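Local coordinates for Cys-Gly metallodipeptidase DUG1 (Saccharomyces cerevisiae, PDB 4G1P), which hydrolyses the dipeptide Cys-Gly as a zinc- or manganese-dependent dipeptidase and serves as the catalytic component of the glutathione-degrading degradosomal complex, at residues Y220-I225 against R380-H385; I224-S229 against P338-G343. One frame throughout, in Å; residues are numbered along the deposited sequence.

Contact 1: Y220-I225 against R380-H385; sequences YYQTII and RTELIH
Gln222 and Glu382 both set CG between their backbone N and carbonyl carbon (chi1 63° and 84°), and both chains extend beyond it, side by side and pointing the same way. Gln222 NE2 donates to Glu382 OE2 at 2.6 Å in a bent bond (N-H...O 137°); the oxygen lies in the amide plane but is met from above the carboxylate plane. Beside them, Ile224 CD1 lies over one face of the Arg380 guanidinium, offset toward its rim, 3.5 Å from Arg380 NH2, though that group is less surely placed. On the opposite face the hydroxyls of Thr223 and Thr381 share a hydrogen bond, OG1 to OG1 2.5 Å. Ile384 and His385 both oppose Tyr220 in a classic beta bulge: Tyr220 O accepts from Ile384 N at 2.6 Å and weakly from His385 N, while Tyr220 N donates to His385 O. Tyr220 CB makes a CH-pi contact over the His385 ring, 3.9 Å from its centroid; this histidine touches the bound cysteine. Tyr220 OH is hydrogen-bonded to Lys334 O of the second subunit. The threonines and Tyr221 pack on helix 355-371, Thr223 also meets helix 244-252, and strand 340-349 flanks 220-225 on its other edge.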
loop_
_atom_site.group_PDB
_atom_site.type_symbol
_atom_site.label_atom_id
_atom_site.label_comp_id
_atom_site.label_asym_id
_atom_site.label_seq_id
_atom_site.Cartn_x
_atom_site.Cartn_y
_atom_site.Cartn_z
ATOM N N TYR A 220 8.761 7.502 15.438
ATOM C CA TYR A 220 8.150 6.762 14.348
ATOM C C TYR A 220 8.850 5.424 14.169
ATOM O O TYR A 220 10.071 5.370 13.961
ATOM C CB TYR A 220 8.184 7.576 13.060
ATOM C CG TYR A 220 7.119 7.189 12.064
ATOM C CD1 TYR A 220 7.219 6.017 11.333
ATOM C CD2 TYR A 220 6.016 7.996 11.852
ATOM C CE1 TYR A 220 6.245 5.657 10.419
ATOM C CE2 TYR A 220 5.041 7.647 10.941
ATOM C CZ TYR A 220 5.161 6.471 10.225
ATOM O OH TYR A 220 4.205 6.115 9.304
ATOM N N TYR A 221 8.071 4.350 14.256
ATOM C CA TYR A 221 8.620 2.995 14.211
ATOM C C TYR A 221 8.121 2.184 13.019
ATOM O O TYR A 221 7.029 2.426 12.474
ATOM C CB TYR A 221 8.303 2.234 15.508
ATOM C CG TYR A 221 8.860 2.888 16.743
ATOM C CD1 TYR A 221 10.186 2.735 17.089
ATOM C CD2 TYR A 221 8.057 3.673 17.557
ATOM C CE1 TYR A 221 10.706 3.343 18.212
ATOM C CE2 TYR A 221 8.565 4.290 18.683
ATOM C CZ TYR A 221 9.892 4.124 19.006
ATOM O OH TYR A 221 10.408 4.735 20.132
ATOM N N GLN A 222 8.935 1.215 12.622
ATOM C CA GLN A 222 8.496 0.197 11.680
ATOM C C GLN A 222 8.843 -1.176 12.233
ATOM O O GLN A 222 9.981 -1.424 12.644
ATOM C CB GLN A 222 9.097 0.403 10.279
ATOM C CG GLN A 222 10.606 0.300 10.200
ATOM C CD GLN A 222 11.127 0.516 8.793
ATOM O OE1 GLN A 222 10.370 0.821 7.874
ATOM N NE2 GLN A 222 12.430 0.355 8.619
ATOM N N THR A 223 7.847 -2.052 12.278
ATOM C CA THR A 223 8.086 -3.439 12.664
ATOM C C THR A 223 8.250 -4.279 11.403
ATOM O O THR A 223 7.350 -4.320 10.565
ATOM C CB THR A 223 6.946 -4.002 13.542
ATOM O OG1 THR A 223 7.020 -3.415 14.842
ATOM C CG2 THR A 223 7.071 -5.506 13.694
ATOM N N ILE A 224 9.406 -4.931 11.270
ATOM C CA ILE A 224 9.724 -5.690 10.063
ATOM C C ILE A 224 9.640 -7.199 10.280
ATOM O O ILE A 224 10.325 -7.745 11.135
ATOM C CB ILE A 224 11.116 -5.346 9.535
ATOM C CG1 ILE A 224 11.368 -3.839 9.657
ATOM C CG2 ILE A 224 11.254 -5.806 8.103
ATOM C CD1 ILE A 224 12.772 -3.407 9.237
ATOM N N ILE A 225 8.782 -7.860 9.508
ATOM C CA ILE A 225 8.638 -9.309 9.577
ATOM C C ILE A 225 8.889 -9.926 8.208
ATOM O O ILE A 225 8.251 -9.549 7.215
ATOM C CB ILE A 225 7.255 -9.716 10.071
ATOM C CG1 ILE A 225 7.022 -9.187 11.481
ATOM C CG2 ILE A 225 7.117 -11.225 10.080
ATOM C CD1 ILE A 225 5.636 -9.477 12.017
ATOM N N ARG A 380 11.799 -7.832 13.778
ATOM C CA ARG A 380 12.500 -6.814 14.530
ATOM C C ARG A 380 11.825 -5.467 14.311
ATOM O O ARG A 380 11.199 -5.227 13.267
ATOM C CB ARG A 380 13.962 -6.752 14.117
ATOM C CG ARG A 380 14.202 -6.138 12.788
ATOM C CD ARG A 380 15.658 -6.217 12.443
ATOM N NE ARG A 380 15.904 -5.734 11.093
ATOM C CZ ARG A 380 16.014 -4.447 10.776
ATOM N NH1 ARG A 380 15.888 -3.518 11.723
ATOM N NH2 ARG A 380 16.245 -4.086 9.516
ATOM N N THR A 381 11.943 -4.596 15.307
ATOM C CA THR A 381 11.303 -3.301 15.261
ATOM C C THR A 381 12.345 -2.204 15.348
ATOM O O THR A 381 13.212 -2.218 16.219
ATOM C CB THR A 381 10.255 -3.173 16.376
ATOM O OG1 THR A 381 9.137 -4.003 16.049
ATOM C CG2 THR A 381 9.761 -1.737 16.524
ATOM N N GLU A 382 12.281 -1.256 14.424
ATOM C CA GLU A 382 13.277 -0.208 14.418
ATOM C C GLU A 382 12.685 1.192 14.347
ATOM O O GLU A 382 11.559 1.400 13.891
ATOM C CB GLU A 382 14.302 -0.447 13.315
ATOM C CG GLU A 382 13.907 0.039 11.950
ATOM C CD GLU A 382 14.846 -0.495 10.882
ATOM O OE1 GLU A 382 15.662 -1.378 11.215
ATOM O OE2 GLU A 382 14.771 -0.038 9.720
ATOM N N LEU A 383 13.455 2.148 14.842
ATOM C CA LEU A 383 13.020 3.522 14.892
ATOM C C LEU A 383 13.330 4.152 13.543
ATOM O O LEU A 383 14.420 3.977 13.008
ATOM C CB LEU A 383 13.757 4.240 16.030
ATOM C CG LEU A 383 13.617 5.760 16.178
ATOM C CD1 LEU A 383 12.271 6.118 16.748
ATOM C CD2 LEU A 383 14.741 6.321 17.032
ATOM N N ILE A 384 12.371 4.867 12.974
ATOM C CA ILE A 384 12.644 5.563 11.724
ATOM C C ILE A 384 13.111 6.992 11.981
ATOM O O ILE A 384 14.108 7.430 11.416
ATOM C CB ILE A 384 11.439 5.585 10.788
ATOM C CG1 ILE A 384 11.029 4.153 10.427
ATOM C CG2 ILE A 384 11.776 6.427 9.565
ATOM C CD1 ILE A 384 9.733 4.035 9.644
ATOM N N HIS A 385 12.380 7.719 12.821
ATOM C CA HIS A 385 12.835 9.022 13.282
ATOM C C HIS A 385 12.244 9.382 14.641
ATOM O O HIS A 385 11.187 8.869 15.029
ATOM C CB HIS A 385 12.568 10.125 12.243
ATOM C CG HIS A 385 11.124 10.486 12.073
ATOM N ND1 HIS A 385 10.479 10.401 10.857
ATOM C CD2 HIS A 385 10.211 10.975 12.949
ATOM C CE1 HIS A 385 9.224 10.801 10.996
ATOM N NE2 HIS A 385 9.034 11.150 12.257
#

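Contact 2: I224-S229 against P338-G343; sequences IIEGPS and PAKVFG
Ile225 and Val341 form a hydrogen-bonded antiparallel pair, Ile225 N to Val341 O 3.1 Å and Val341 N to Ile225 O 3.0 Å, between non-hydrogen-bonded pairs Ile224-Phe342 and Glu226-Lys340, and the short strands run at 164° to each other. Ile224 and Phe342 lie side by side. The CG2 methyl of Ile224, anti to the backbone N, sits over one face of the Phe342 ring as a CH-pi contact, 4.1 Å from the centroid, and Ile224 CG1 touches Phe342 CD2 at 3.7 Å. On the same face, Glu226 and Lys340 extend from a CG anti to the backbone N (chi1 175° and -177°) and cross obliquely, Glu226 CB lying near Lys340 CG. Their contact is mainly through the aliphatic part of the lysine, with Glu226 OE2 3.7 Å from Lys340 CD; the charged ends, Glu226 OE1 and Lys340 NZ, stay 4.3 Å apart, too far for a salt bridge, so any attraction is probably modest. Leaving aside strand 232-233 and the helices of 267-314, strand 210-226, helix 244-252, strands 318-325 and 340-349, helix 355-371 and strand 378-391 follow the beta-alpha-beta-beta-alpha-beta order of the ferredoxin-like M20 lid domain, in which 340-349 lies between 210-226 and 318-325. Ile225 and Val341 point to the helix-bearing face, Ile225 CB meeting Val341 CG2; Ile225 packs on Pro244 and Leu248, and Val341 on Met245, of helix 244-252. Past the strand end, Gly227 N donates to Ala339 O at 3.0 Å, continuing the pairing into the loop. The Pro228 ring then closes on Ala339, Pro228 CG to Ala339 CB 3.8 Å, and Ala339 N donates a hydrogen bond to Asp231 OD1. Pro228 also packs on Thr296 of the second subunit, and Pro338 on His322 of that subunit.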
loop_
_atom_site.group_PDB
_atom_site.type_symbol
_atom_site.label_atom_id
_atom_site.label_comp_id
_atom_site.label_asym_id
_atom_site.label_seq_id
_atom_site.Cartn_x
_atom_site.Cartn_y
_atom_site.Cartn_z
ATOM N N ILE A 224 9.406 -4.931 11.270
ATOM C CA ILE A 224 9.724 -5.690 10.063
ATOM C C ILE A 224 9.640 -7.199 10.280
ATOM O O ILE A 224 10.325 -7.745 11.135
ATOM C CB ILE A 224 11.116 -5.346 9.535
ATOM C CG1 ILE A 224 11.368 -3.839 9.657
ATOM C CG2 ILE A 224 11.254 -5.806 8.103
ATOM C CD1 ILE A 224 12.772 -3.407 9.237
ATOM N N ILE A 225 8.782 -7.860 9.508
ATOM C CA ILE A 225 8.638 -9.309 9.577
ATOM C C ILE A 225 8.889 -9.926 8.208
ATOM O O ILE A 225 8.251 -9.549 7.215
ATOM C CB ILE A 225 7.255 -9.716 10.071
ATOM C CG1 ILE A 225 7.022 -9.187 11.481
ATOM C CG2 ILE A 225 7.117 -11.225 10.080
ATOM C CD1 ILE A 225 5.636 -9.477 12.017
ATOM N N GLU A 226 9.832 -10.868 8.170
ATOM C CA GLU A 226 10.272 -11.510 6.939
ATOM C C GLU A 226 10.170 -13.024 7.061
ATOM O O GLU A 226 10.414 -13.583 8.135
ATOM C CB GLU A 226 11.713 -11.115 6.629
ATOM C CG GLU A 226 12.284 -11.826 5.426
ATOM C CD GLU A 226 13.616 -11.251 4.979
ATOM O OE1 GLU A 226 14.435 -10.924 5.867
ATOM O OE2 GLU A 226 13.835 -11.123 3.745
ATOM N N GLY A 227 9.800 -13.684 5.961
ATOM C CA GLY A 227 9.657 -15.139 5.918
ATOM C C GLY A 227 10.318 -15.781 4.705
ATOM O O GLY A 227 11.521 -16.032 4.714
ATOM N N PRO A 228 9.537 -16.042 3.648
ATOM C CA PRO A 228 10.067 -16.578 2.389
ATOM C C PRO A 228 10.960 -15.554 1.709
ATOM O O PRO A 228 10.974 -14.378 2.110
ATOM C CB PRO A 228 8.811 -16.763 1.542
ATOM C CG PRO A 228 7.881 -15.710 2.045
ATOM C CD PRO A 228 8.113 -15.691 3.532
ATOM N N SER A 229 11.685 -15.982 0.683
ATOM C CA SER A 229 12.629 -15.084 0.030
ATOM C C SER A 229 11.955 -14.235 -1.033
ATOM O O SER A 229 12.512 -13.254 -1.497
ATOM C CB SER A 229 13.814 -15.855 -0.549
ATOM O OG SER A 229 13.386 -16.846 -1.458
ATOM N N PRO A 338 2.727 -12.033 1.086
ATOM C CA PRO A 338 3.888 -11.125 1.059
ATOM C C PRO A 338 5.077 -11.704 1.804
ATOM O O PRO A 338 4.888 -12.344 2.834
ATOM C CB PRO A 338 3.366 -9.863 1.752
ATOM C CG PRO A 338 1.847 -9.916 1.513
ATOM C CD PRO A 338 1.503 -11.375 1.594
ATOM N N ALA A 339 6.281 -11.482 1.282
ATOM C CA ALA A 339 7.505 -12.079 1.827
ATOM C C ALA A 339 8.078 -11.283 2.981
ATOM O O ALA A 339 8.543 -11.857 3.973
ATOM C CB ALA A 339 8.545 -12.231 0.742
ATOM N N LYS A 340 8.032 -9.961 2.850
ATOM C CA LYS A 340 8.632 -9.066 3.832
ATOM C C LYS A 340 7.815 -7.785 3.978
ATOM O O LYS A 340 7.748 -6.965 3.060
ATOM C CB LYS A 340 10.074 -8.763 3.433
ATOM C CG LYS A 340 10.862 -7.892 4.401
ATOM C CD LYS A 340 12.305 -7.758 3.905
ATOM C CE LYS A 340 13.126 -6.865 4.803
ATOM N NZ LYS A 340 14.580 -6.909 4.472
ATOM N N VAL A 341 7.197 -7.632 5.147
ATOM C CA VAL A 341 6.295 -6.525 5.430
ATOM C C VAL A 341 6.800 -5.571 6.533
ATOM O O VAL A 341 7.517 -5.974 7.446
ATOM C CB VAL A 341 4.921 -7.053 5.839
ATOM C CG1 VAL A 341 4.204 -7.620 4.647
ATOM C CG2 VAL A 341 5.063 -8.102 6.909
ATOM N N PHE A 342 6.415 -4.305 6.444
ATOM C CA PHE A 342 6.838 -3.301 7.411
ATOM C C PHE A 342 5.588 -2.646 7.963
ATOM O O PHE A 342 4.860 -1.976 7.223
ATOM C CB PHE A 342 7.705 -2.216 6.762
ATOM C CG PHE A 342 8.871 -2.739 5.968
ATOM C CD1 PHE A 342 8.679 -3.375 4.739
ATOM C CD2 PHE A 342 10.168 -2.542 6.413
ATOM C CE1 PHE A 342 9.757 -3.838 3.993
ATOM C CE2 PHE A 342 11.256 -3.003 5.667
ATOM C CZ PHE A 342 11.046 -3.649 4.458
ATOM N N GLY A 343 5.327 -2.846 9.251
ATOM C CA GLY A 343 4.206 -2.191 9.901
ATOM C C GLY A 343 4.606 -0.810 10.405
ATOM O O GLY A 343 5.610 -0.670 11.106
#

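Overall arrangement
Contacts 1 and 2 use opposite edges of strand 210-226 and share Ile224 and Ile225, so this strand is central to both, with 380-385 on one side and 338-343 on the other. Their centres lie 13 Å apart. They also join directly: Thr223 O is 2.8 Å from Gly343 N, a probable hydrogen bond, and Gln222 OE1 packs 3.7 Å from Phe342 CD2. Only contact 1 reaches the substrate pocket, the His385 side chain lying about 3 Å from the bound cysteine and about 8 Å from that of the zinc ligand Glu172. Contact 2 lies away from the zinc site and the ligand pocket, yet both contacts touch the second subunit of the homodimer.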